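Local coordinates for protein oxygen-independent coproporphyrinogen III oxidase (Escherichia coli, PDB 1OLT) that catalyses the anaerobic, radical SAM-dependent oxidative decarboxylation of coproporphyrinogen III to protoporphyrinogen IX in heme biosynthesis, using a [4Fe-4S] cluster and S-adenosylmethionine, at residues L30-D35 with Y336-K341; D83-A88 with K341-Y346; S106-G111 with F134-D139; R370-K375 with E389-L394. All blocks are in the same frame, centred on the assembly; numbering follows the deposited sequence.

Contact 1 (L30-D35 with Y336-K341); sequences LEFSED and YAQNQK
F32 reaches Y336 and Q338 with the rim of its ring; both lie on strand 335-339, the middle strand of a three-stranded antiparallel sheet. Residues two apart in a strand point to the same side, so Y336 and Q338 both direct their CB toward the loop while A337, between them, faces away. The buried contact is thus a loop packed on a sheet face.

The two aromatic side chains cross at a slant. The far end of the F32 ring does the touching: CZ comes 3.7 Å from Y336 CB, and CE1 sits at the edge of the tyrosine ring, 3.7 Å from CD2 in the conformer described. The rest of that tyrosine runs off to a hydrogen bond from its OH to Y26 O. A flat, apolar ring suits the Y336 side, where it meets only carbon. Q338 arrives on another flank, its amide plane turned 86° from the phenyl ring. Its CG is anti to the backbone N (chi1 -167°) and the chain beyond is extended, which carries the amide out to F32, where OE1 bonds R359 and NE2 bonds S327 O. Q338 also touches I329, a residue that binds S-adenosylmethionine, so F32 probably belongs to a second layer behind that pocket. With an alanine here, a gap would probably open beside Y336 CB, and the Q338 amide would lose its apolar neighbour. At the ring edge, near its plane, Q338 OE1, already satisfied by R359, lies 3.9 Å from F32 CD2.

Contact 2 (D83-A88 with K341-Y346); sequences DQYLDA and KELKQY
Two backbone groups grip the hydroxyl of Y85: OH hydrogen-bonds to H58 O and also to V326 N, which pins the end of the side chain that reaches across to L343 and Y346. Its CG is anti to the backbone N (chi1 -173°), a torsion that brings the ring off the side of its helix and toward the other segment. The Y346 hydroxyl is held separately, by E92, so each tyrosine pairs a polar tip with an apolar ring flank.

Those flanks make the contact. Y85 CE1 lies 3.8 Å from the methyl L343 CD1 and 4.0 Å from Y346 CE2. The two tyrosine rings are inclined at 37° with centroids 5.8 Å apart, a slanting approach that is neither a stack nor a T-shape; Y85 has its edge-to-face partner in F61 instead.

In the fold, this is helix-to-helix packing: helix 80-96 belongs to the radical SAM core, whereas helix 343-353 links strands 335-339 and 357-362 of the small antiparallel sheet. E342 stands at the N-cap of the latter helix, and Y346 N closes the first turn on E342 O at 2.9 Å. One turn after Y85, A88 faces the second helix with the smallest side chain that still has a methyl, and this lets the tyrosine ring come close. A88 CB touches Y346 CE2 at 3.8 Å, while Y347, the next residue, also packs against both Y85 and A88.

Contact 3 (S106-G111 with F134-D139); sequences SQLHWG and FQFNAD
L108 and F136 supply the apolar part of this contact. The methyl CD2 of L108 lies in the plane of the F136 ring and meets its edge, 3.9 Å from CE2 and 4.0 Å from CZ, with L108 CB a little farther from CE2. The side chains meet at a slant. L108 has its CG anti to the backbone N (chi1 166°), and the side chain also touches M127, L55 and I142; a leucine suits a place where carbon is met on several sides. F136 has a second role outside the segments, in a cation-pi contact with R131, and within its own segment the carbonyl F134 O lies at its ring edge.

The fold explains why these residues meet. Strand 105-112, helix 120-133 and strand 140-146 form a beta-alpha-beta crossover of the radical SAM core, and segment 134-139 is the return from the helix, turning a corner at A138 and D139 before the next parallel strand. L108 and W110 face helix 120-133, while H109 between them bonds S143 and E145, the latter a residue that binds S-adenosylmethionine. The strand runs on to G111, which touches that ligand.

The other pair, N137 and S106, joins an amide to carbon at the start of the strand, by packing alone. N137 ND2 rests 3.8 Å from S106 CA and equally far from S106 CB, and in this contact it meets only those serine carbons. The serine hydroxyl bonds Q316 OE1. N137 also touches H104, just before the strand.

Contact 4 (R370-K375 with E389-L394); sequences RRDVIK and EQQWDL. Unlike the reference sequence in segment 389-394: Q390 (reference Lys).
D372 points its carboxylate at the indole of W392. OD2 lies in the plane of the ring at its edge, 3.7 Å from NE1 and 4.0 Å from CZ2, while the carboxylate and indole planes are inclined at 39°. The separation of OD2 from NE1 is too long for a hydrogen bond, and NE1, buried here, has no partner in the model. Q391 OE1 comes to 4.1 Å from the same OD2.

In the next shell R371, its neighbour on helix 365-380, grips D372 OD1 side-on with two nitrogens, NE at 3.1 Å and NH2 at 3.0 Å. Both reach OD1 from one face of the carboxylate, well out of its plane, in a salt bridge. W392 is positioned by packing on C368 and I369 and by R365, which bonds its carbonyl.

Beyond it, helix 385-391 ends in a Schellman motif: D393 has positive phi, L394 N returns to E389 O at 3.2 Å, and D393 N to Q390 O. Both helices belong to the HemN C-terminal domain, away from the active site.

Were an alanine here, R371 would probably lose its two bonds and be left to a weak, long ion pair with D334, and the NE1 edge of W392 would lose its anionic neighbour. OD2 is probably drawn to the positive NE1-H edge by long-range electrostatics, whereas the R371 guanidinium, bonded twice to OD1, probably balances much of the carboxylate's charge.

Contacts 1 and 2 are neighbours, their centres 17 Å apart: they share K341, strand 335-339 leads into helix 343-353, and Q340 packs on the backbone of Y346. Their segments alternate along the chain, so the late sheet-and-helix unit is tied both to the N-terminal loop and to helix 80-96. Contact 3 is nested inside the loops closed by both, in the parallel sheet of the radical SAM core, about 7 Å from contact 2 at the nearest atoms. Contact 4 follows in the C-terminal domain, its centre 24 Å from that of contact 1 and 38 Å from that of contact 2; Y336 OH packs on R371 CD. The small antiparallel sheet appears to lie between the catalytic core and the C-terminal helices.

Contact 1 (L30-D35 with Y336-K341)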
# COMPACT_ATOMS: atom_id res chain seq x y z
N LEU A 30 -5.80 14.95 -0.73
CA LEU A 30 -6.04 16.36 -1.09
C LEU A 30 -7.16 16.98 -0.26
O LEU A 30 -7.14 18.19 0.02
CB LEU A 30 -6.46 16.53 -2.55
CG LEU A 30 -5.55 16.11 -3.67
CD1 LEU A 30 -6.27 16.37 -5.02
CD2 LEU A 30 -4.24 16.86 -3.57
N GLU A 31 -8.14 16.16 0.14
CA GLU A 31 -9.28 16.66 0.88
C GLU A 31 -9.10 16.71 2.40
O GLU A 31 -10.01 17.12 3.09
CB GLU A 31 -10.50 15.82 0.53
CG GLU A 31 -10.76 15.67 -0.97
CD GLU A 31 -10.70 16.98 -1.77
OE1 GLU A 31 -11.06 18.09 -1.27
OE2 GLU A 31 -10.27 16.88 -2.95
N PHE A 32 -7.95 16.30 2.93
CA PHE A 32 -7.74 16.28 4.39
C PHE A 32 -7.61 17.73 4.84
O PHE A 32 -7.00 18.51 4.16
CB PHE A 32 -6.47 15.49 4.82
CG PHE A 32 -6.54 13.97 4.59
CD1 PHE A 32 -7.60 13.35 3.97
CD2 PHE A 32 -5.46 13.18 4.97
CE1 PHE A 32 -7.59 11.96 3.74
CE2 PHE A 32 -5.46 11.80 4.75
CZ PHE A 32 -6.54 11.19 4.15
N SER A 33 -8.20 18.09 5.97
CA SER A 33 -8.18 19.44 6.45
C SER A 33 -7.70 19.53 7.92
O SER A 33 -8.03 18.71 8.76
CB SER A 33 -9.58 20.03 6.32
OG SER A 33 -9.79 21.07 7.23
N GLU A 34 -6.95 20.57 8.23
CA GLU A 34 -6.41 20.79 9.56
C GLU A 34 -7.48 21.18 10.56
O GLU A 34 -7.21 21.23 11.74
CB GLU A 34 -5.28 21.81 9.52
CG GLU A 34 -4.10 21.32 8.68
CD GLU A 34 -2.95 22.32 8.61
OE1 GLU A 34 -2.80 23.11 9.55
OE2 GLU A 34 -2.19 22.30 7.59
N ASP A 35 -8.69 21.43 10.07
CA ASP A 35 -9.83 21.73 10.90
C ASP A 35 -10.38 20.51 11.62
O ASP A 35 -11.04 20.64 12.62
CB ASP A 35 -10.93 22.33 10.01
CG ASP A 35 -10.63 23.78 9.57
OD1 ASP A 35 -9.81 24.46 10.27
OD2 ASP A 35 -11.18 24.32 8.56
N TYR A 336 -10.97 9.76 7.96
CA TYR A 336 -9.54 9.61 7.78
C TYR A 336 -8.87 10.71 8.64
O TYR A 336 -9.33 11.81 8.72
CB TYR A 336 -9.10 9.71 6.31
CG TYR A 336 -9.82 8.79 5.33
CD1 TYR A 336 -10.35 7.56 5.75
CD2 TYR A 336 -9.99 9.13 3.99
CE1 TYR A 336 -11.02 6.70 4.87
CE2 TYR A 336 -10.68 8.28 3.09
CZ TYR A 336 -11.18 7.06 3.54
OH TYR A 336 -11.88 6.20 2.70
N ALA A 337 -7.74 10.36 9.26
CA ALA A 337 -6.98 11.26 10.11
C ALA A 337 -5.52 10.96 9.93
O ALA A 337 -5.10 9.81 9.93
CB ALA A 337 -7.41 11.04 11.57
N GLN A 338 -4.70 11.99 9.84
CA GLN A 338 -3.28 11.79 9.62
C GLN A 338 -2.48 12.54 10.66
O GLN A 338 -2.80 13.68 11.00
CB GLN A 338 -2.82 12.33 8.25
CG GLN A 338 -1.46 11.90 7.83
CD GLN A 338 -1.07 12.29 6.39
OE1 GLN A 338 -1.64 13.21 5.83
NE2 GLN A 338 -0.10 11.56 5.80
N ASN A 339 -1.45 11.88 11.13
CA ASN A 339 -0.43 12.50 11.96
C ASN A 339 0.45 13.48 11.17
O ASN A 339 0.64 13.35 9.94
CB ASN A 339 0.47 11.41 12.55
CG ASN A 339 -0.16 10.68 13.73
OD1 ASN A 339 -1.15 11.16 14.34
ND2 ASN A 339 0.46 9.51 14.10
N GLN A 340 0.97 14.47 11.88
CA GLN A 340 2.08 15.32 11.43
C GLN A 340 3.05 14.54 10.55
O GLN A 340 3.51 13.47 10.93
CB GLN A 340 2.82 15.91 12.67
CG GLN A 340 1.97 16.81 13.58
CD GLN A 340 1.54 18.13 13.00
OE1 GLN A 340 2.03 18.55 11.95
NE2 GLN A 340 0.57 18.77 13.65
N LYS A 341 3.37 15.10 9.39
CA LYS A 341 4.30 14.50 8.48
C LYS A 341 5.75 14.95 8.66
O LYS A 341 6.63 14.35 8.11
CB LYS A 341 3.85 14.68 7.01
CG LYS A 341 3.99 16.04 6.40
CD LYS A 341 3.21 16.13 5.02
CE LYS A 341 3.76 15.15 3.96
NZ LYS A 341 2.73 14.83 2.89

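Contact 2 (D83-A88 with K341-Y346)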
# COMPACT_ATOMS: atom_id res chain seq x y z
N ASP A 83 16.03 5.34 18.69
CA ASP A 83 15.66 5.28 20.14
C ASP A 83 14.77 6.45 20.55
O ASP A 83 13.81 6.26 21.27
CB ASP A 83 16.86 5.24 21.05
CG ASP A 83 17.67 3.98 20.87
OD1 ASP A 83 17.12 2.81 20.96
OD2 ASP A 83 18.91 4.13 20.59
N GLN A 84 15.09 7.66 20.06
CA GLN A 84 14.30 8.84 20.30
C GLN A 84 12.88 8.67 19.69
O GLN A 84 11.93 9.03 20.29
CB GLN A 84 14.92 10.10 19.67
CG GLN A 84 16.32 10.45 20.12
CD GLN A 84 16.91 11.65 19.40
OE1 GLN A 84 16.57 11.88 18.23
NE2 GLN A 84 17.77 12.46 20.13
N TYR A 85 12.81 8.06 18.52
CA TYR A 85 11.56 7.87 17.86
C TYR A 85 10.67 6.88 18.61
O TYR A 85 9.47 7.13 18.79
CB TYR A 85 11.82 7.41 16.42
CG TYR A 85 10.58 7.33 15.58
CD1 TYR A 85 9.95 8.47 15.19
CD2 TYR A 85 10.06 6.14 15.21
CE1 TYR A 85 8.80 8.43 14.41
CE2 TYR A 85 8.91 6.06 14.38
CZ TYR A 85 8.28 7.24 14.02
OH TYR A 85 7.14 7.24 13.21
N LEU A 86 11.23 5.77 19.08
CA LEU A 86 10.50 4.84 19.91
C LEU A 86 10.11 5.46 21.25
O LEU A 86 9.05 5.11 21.78
CB LEU A 86 11.26 3.53 20.16
CG LEU A 86 11.47 2.54 19.02
CD1 LEU A 86 11.88 1.14 19.46
CD2 LEU A 86 10.38 2.46 18.18
N ASP A 87 10.88 6.43 21.76
CA ASP A 87 10.44 7.16 22.96
C ASP A 87 9.11 7.87 22.65
O ASP A 87 8.23 7.91 23.49
CB ASP A 87 11.45 8.18 23.47
CG ASP A 87 12.68 7.55 24.04
OD1 ASP A 87 12.67 6.38 24.46
OD2 ASP A 87 13.77 8.21 24.15
N ALA A 88 9.02 8.48 21.47
CA ALA A 88 7.81 9.22 21.06
C ALA A 88 6.63 8.28 20.77
O ALA A 88 5.53 8.56 21.16
CB ALA A 88 8.09 10.07 19.87
N LYS A 341 3.37 15.10 9.39
CA LYS A 341 4.30 14.50 8.48
C LYS A 341 5.75 14.95 8.66
O LYS A 341 6.63 14.35 8.11
CB LYS A 341 3.85 14.68 7.01
CG LYS A 341 3.99 16.04 6.40
CD LYS A 341 3.21 16.13 5.02
CE LYS A 341 3.76 15.15 3.96
NZ LYS A 341 2.73 14.83 2.89
N GLU A 342 6.01 15.96 9.41
CA GLU A 342 7.40 16.33 9.66
C GLU A 342 7.71 15.88 11.05
O GLU A 342 6.96 16.15 11.99
CB GLU A 342 7.59 17.81 9.59
CG GLU A 342 6.70 18.39 8.56
CD GLU A 342 7.43 19.06 7.51
OE1 GLU A 342 7.79 18.34 6.51
OE2 GLU A 342 7.60 20.29 7.70
N LEU A 343 8.86 15.28 11.18
CA LEU A 343 9.24 14.71 12.40
C LEU A 343 9.30 15.65 13.58
O LEU A 343 8.85 15.27 14.66
CB LEU A 343 10.58 13.95 12.22
CG LEU A 343 10.97 13.06 13.38
CD1 LEU A 343 9.92 11.98 13.59
CD2 LEU A 343 12.31 12.42 13.10
N LYS A 344 9.81 16.87 13.37
CA LYS A 344 9.95 17.81 14.45
C LYS A 344 8.55 18.18 14.96
O LYS A 344 8.35 18.31 16.18
CB LYS A 344 10.67 19.07 14.00
CG LYS A 344 10.75 20.13 15.08
CD LYS A 344 11.51 21.37 14.47
CE LYS A 344 11.61 22.54 15.46
NZ LYS A 344 13.05 22.65 15.98
N GLN A 345 7.53 18.23 14.13
CA GLN A 345 6.17 18.66 14.72
C GLN A 345 5.46 17.35 15.25
O GLN A 345 4.64 17.45 16.18
CB GLN A 345 5.19 19.44 13.71
CG GLN A 345 5.86 20.76 13.05
CD GLN A 345 6.03 21.80 14.07
OE1 GLN A 345 7.13 22.33 14.25
NE2 GLN A 345 4.95 22.10 14.78
N TYR A 346 5.74 16.18 14.66
CA TYR A 346 5.28 14.98 15.30
C TYR A 346 5.79 14.93 16.76
O TYR A 346 5.03 14.77 17.68
CB TYR A 346 5.75 13.76 14.46
CG TYR A 346 5.51 12.44 15.16
CD1 TYR A 346 4.26 11.82 15.13
CD2 TYR A 346 6.51 11.80 15.86
CE1 TYR A 346 4.03 10.63 15.82
CE2 TYR A 346 6.26 10.62 16.56
CZ TYR A 346 5.03 10.04 16.53
OH TYR A 346 4.80 8.86 17.21

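Contact 3 (S106-G111 with F134-D139)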
# COMPACT_ATOMS: atom_id res chain seq x y z
N SER A 106 -6.52 -7.63 14.62
CA SER A 106 -6.42 -8.69 13.64
C SER A 106 -5.24 -8.50 12.69
O SER A 106 -4.85 -9.41 11.94
CB SER A 106 -7.73 -8.76 12.82
OG SER A 106 -7.94 -7.53 12.13
N GLN A 107 -4.63 -7.32 12.76
CA GLN A 107 -3.62 -6.92 11.77
C GLN A 107 -2.62 -5.87 12.30
O GLN A 107 -3.07 -4.89 12.90
CB GLN A 107 -4.37 -6.32 10.62
CG GLN A 107 -3.64 -6.25 9.34
CD GLN A 107 -4.62 -5.87 8.14
OE1 GLN A 107 -5.04 -6.75 7.37
NE2 GLN A 107 -4.95 -4.57 8.02
N LEU A 108 -1.32 -6.06 12.05
CA LEU A 108 -0.31 -5.06 12.34
C LEU A 108 0.67 -5.07 11.19
O LEU A 108 1.13 -6.13 10.78
CB LEU A 108 0.45 -5.41 13.63
CG LEU A 108 1.76 -4.67 13.92
CD1 LEU A 108 1.48 -3.22 14.13
CD2 LEU A 108 2.43 -5.29 15.10
N HIS A 109 1.03 -3.87 10.71
CA HIS A 109 2.04 -3.72 9.74
C HIS A 109 2.96 -2.53 10.09
O HIS A 109 2.49 -1.48 10.54
CB HIS A 109 1.45 -3.44 8.40
CG HIS A 109 2.45 -3.29 7.31
ND1 HIS A 109 2.81 -4.32 6.51
CD2 HIS A 109 3.20 -2.24 6.92
CE1 HIS A 109 3.70 -3.90 5.61
NE2 HIS A 109 3.94 -2.64 5.83
N TRP A 110 4.24 -2.74 9.87
CA TRP A 110 5.21 -1.70 9.97
C TRP A 110 5.67 -1.37 8.54
O TRP A 110 6.15 -2.23 7.83
CB TRP A 110 6.43 -2.13 10.78
CG TRP A 110 6.16 -2.41 12.28
CD1 TRP A 110 4.97 -2.34 12.95
CD2 TRP A 110 7.13 -2.84 13.25
NE1 TRP A 110 5.12 -2.72 14.25
CE2 TRP A 110 6.44 -3.03 14.48
CE3 TRP A 110 8.50 -3.08 13.21
CZ2 TRP A 110 7.08 -3.46 15.64
CZ3 TRP A 110 9.13 -3.53 14.40
CH2 TRP A 110 8.44 -3.69 15.57
N GLY A 111 5.58 -0.09 8.21
CA GLY A 111 5.97 0.43 6.94
C GLY A 111 6.96 1.58 7.13
O GLY A 111 7.36 1.92 8.26
N PHE A 134 -2.41 -3.17 23.37
CA PHE A 134 -3.54 -3.60 22.55
C PHE A 134 -3.67 -5.10 22.70
O PHE A 134 -2.67 -5.81 22.94
CB PHE A 134 -3.31 -3.27 21.05
CG PHE A 134 -3.14 -1.80 20.74
CD1 PHE A 134 -4.23 -1.01 20.51
CD2 PHE A 134 -1.87 -1.23 20.64
CE1 PHE A 134 -4.08 0.32 20.18
CE2 PHE A 134 -1.71 0.08 20.32
CZ PHE A 134 -2.80 0.86 20.08
N GLN A 135 -4.88 -5.59 22.55
CA GLN A 135 -5.17 -7.01 22.58
C GLN A 135 -5.09 -7.64 21.17
O GLN A 135 -5.94 -7.42 20.33
CB GLN A 135 -6.58 -7.24 23.18
CG GLN A 135 -6.73 -8.69 23.65
CD GLN A 135 -7.98 -8.98 24.49
OE1 GLN A 135 -8.55 -8.07 25.16
NE2 GLN A 135 -8.41 -10.26 24.48
N PHE A 136 -4.05 -8.45 20.95
CA PHE A 136 -3.79 -9.06 19.65
C PHE A 136 -4.49 -10.39 19.56
O PHE A 136 -4.41 -11.20 20.51
CB PHE A 136 -2.30 -9.33 19.47
CG PHE A 136 -1.54 -8.17 19.00
CD1 PHE A 136 -1.45 -7.01 19.77
CD2 PHE A 136 -0.90 -8.21 17.80
CE1 PHE A 136 -0.74 -5.94 19.35
CE2 PHE A 136 -0.18 -7.10 17.34
CZ PHE A 136 -0.12 -5.97 18.13
N ASN A 137 -5.17 -10.63 18.44
CA ASN A 137 -5.68 -11.97 18.17
C ASN A 137 -4.45 -12.90 17.99
O ASN A 137 -3.40 -12.51 17.47
CB ASN A 137 -6.55 -12.05 16.89
CG ASN A 137 -7.83 -11.26 16.98
OD1 ASN A 137 -8.28 -10.91 18.07
ND2 ASN A 137 -8.45 -10.99 15.82
N ALA A 138 -4.60 -14.14 18.42
CA ALA A 138 -3.52 -15.13 18.31
C ALA A 138 -3.11 -15.40 16.86
O ALA A 138 -1.94 -15.70 16.56
CB ALA A 138 -3.96 -16.45 19.03
N ASP A 139 -4.07 -15.27 15.94
CA ASP A 139 -3.81 -15.45 14.51
C ASP A 139 -3.76 -14.14 13.74
O ASP A 139 -4.00 -14.11 12.56
CB ASP A 139 -4.87 -16.36 13.89
CG ASP A 139 -6.22 -15.75 13.93
OD1 ASP A 139 -6.38 -14.69 14.59
OD2 ASP A 139 -7.18 -16.24 13.35

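Contact 4 (R370-K375 with E389-L394)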
# COMPACT_ATOMS: atom_id res chain seq x y z
N ARG A 370 -19.53 6.36 -2.33
CA ARG A 370 -18.66 6.41 -3.47
C ARG A 370 -17.37 5.69 -3.16
O ARG A 370 -16.79 5.05 -4.02
CB ARG A 370 -18.41 7.86 -3.87
CG ARG A 370 -19.63 8.59 -4.49
CD ARG A 370 -19.35 10.03 -4.76
NE ARG A 370 -20.53 10.67 -5.34
CZ ARG A 370 -20.92 10.56 -6.59
NH1 ARG A 370 -20.23 9.86 -7.47
NH2 ARG A 370 -22.02 11.19 -6.97
N ARG A 371 -16.93 5.78 -1.90
CA ARG A 371 -15.82 4.97 -1.44
C ARG A 371 -16.12 3.50 -1.69
O ARG A 371 -15.27 2.75 -2.19
CB ARG A 371 -15.55 5.17 0.07
CG ARG A 371 -14.44 4.33 0.64
CD ARG A 371 -14.51 4.12 2.16
NE ARG A 371 -15.84 3.64 2.46
CZ ARG A 371 -16.52 3.85 3.57
NH1 ARG A 371 -16.00 4.50 4.60
NH2 ARG A 371 -17.76 3.37 3.65
N ASP A 372 -17.32 3.08 -1.33
CA ASP A 372 -17.68 1.67 -1.49
C ASP A 372 -17.83 1.26 -2.98
O ASP A 372 -17.48 0.15 -3.33
CB ASP A 372 -18.98 1.32 -0.74
CG ASP A 372 -18.85 1.45 0.77
OD1 ASP A 372 -17.70 1.53 1.25
OD2 ASP A 372 -19.83 1.47 1.55
N VAL A 373 -18.31 2.17 -3.83
CA VAL A 373 -18.35 1.92 -5.28
C VAL A 373 -16.93 1.70 -5.82
O VAL A 373 -16.63 0.72 -6.51
CB VAL A 373 -19.02 3.11 -6.00
CG1 VAL A 373 -18.84 3.02 -7.50
CG2 VAL A 373 -20.52 3.14 -5.64
N ILE A 374 -16.05 2.63 -5.46
CA ILE A 374 -14.71 2.65 -5.98
C ILE A 374 -13.94 1.43 -5.46
O ILE A 374 -13.31 0.77 -6.25
CB ILE A 374 -14.02 4.01 -5.65
CG1 ILE A 374 -14.70 5.12 -6.50
CG2 ILE A 374 -12.49 3.94 -5.89
CD1 ILE A 374 -14.30 6.56 -6.18
N LYS A 375 -14.05 1.11 -4.16
CA LYS A 375 -13.39 -0.08 -3.57
C LYS A 375 -13.80 -1.34 -4.27
O LYS A 375 -12.96 -2.15 -4.61
CB LYS A 375 -13.70 -0.26 -2.07
CG LYS A 375 -12.93 0.59 -1.15
CD LYS A 375 -13.32 0.42 0.38
CE LYS A 375 -13.32 -1.06 0.88
NZ LYS A 375 -14.52 -1.82 0.33
N GLU A 389 -27.80 -0.12 -3.54
CA GLU A 389 -29.20 0.35 -3.42
C GLU A 389 -29.92 -0.01 -2.10
O GLU A 389 -30.74 0.78 -1.59
CB GLU A 389 -30.02 -0.18 -4.59
CG GLU A 389 -29.56 0.38 -5.92
CD GLU A 389 -30.49 0.01 -7.05
OE1 GLU A 389 -30.90 -1.17 -7.12
OE2 GLU A 389 -30.81 0.90 -7.88
N GLN A 390 -29.61 -1.19 -1.54
CA GLN A 390 -30.20 -1.64 -0.27
C GLN A 390 -29.56 -0.90 0.88
O GLN A 390 -30.23 -0.14 1.59
CB GLN A 390 -30.02 -3.16 -0.06
CG GLN A 390 -30.25 -3.62 1.42
CD GLN A 390 -30.70 -5.06 1.54
OE1 GLN A 390 -30.26 -5.91 0.78
NE2 GLN A 390 -31.59 -5.33 2.50
N GLN A 391 -28.26 -1.12 1.06
CA GLN A 391 -27.52 -0.51 2.16
C GLN A 391 -27.76 1.00 2.33
O GLN A 391 -27.89 1.48 3.46
CB GLN A 391 -26.00 -0.74 2.01
CG GLN A 391 -25.21 -0.67 3.34
CD GLN A 391 -23.68 -0.59 3.12
OE1 GLN A 391 -22.98 0.18 3.79
NE2 GLN A 391 -23.18 -1.39 2.17
N TRP A 392 -27.83 1.73 1.21
CA TRP A 392 -27.91 3.19 1.21
C TRP A 392 -29.27 3.78 0.76
O TRP A 392 -29.38 4.99 0.62
CB TRP A 392 -26.80 3.76 0.32
CG TRP A 392 -25.42 3.47 0.83
CD1 TRP A 392 -24.51 2.62 0.28
CD2 TRP A 392 -24.79 4.04 1.99
NE1 TRP A 392 -23.35 2.63 1.02
CE2 TRP A 392 -23.49 3.49 2.08
CE3 TRP A 392 -25.19 4.98 2.97
CZ2 TRP A 392 -22.59 3.83 3.11
CZ3 TRP A 392 -24.29 5.31 3.99
CH2 TRP A 392 -23.01 4.74 4.04
N ASP A 393 -30.27 2.93 0.55
CA ASP A 393 -31.64 3.36 0.20
C ASP A 393 -31.64 4.36 -0.98
O ASP A 393 -32.17 5.49 -0.90
CB ASP A 393 -32.39 3.93 1.44
CG ASP A 393 -33.92 3.98 1.25
OD1 ASP A 393 -34.43 4.83 0.49
OD2 ASP A 393 -34.71 3.19 1.82
N LEU A 394 -31.01 3.95 -2.08
CA LEU A 394 -31.01 4.77 -3.29
C LEU A 394 -31.32 3.95 -4.54
O LEU A 394 -31.29 2.71 -4.49
CB LEU A 394 -29.66 5.54 -3.40
CG LEU A 394 -28.32 5.04 -4.03
CD1 LEU A 394 -27.23 5.28 -3.05
CD2 LEU A 394 -28.25 3.60 -4.53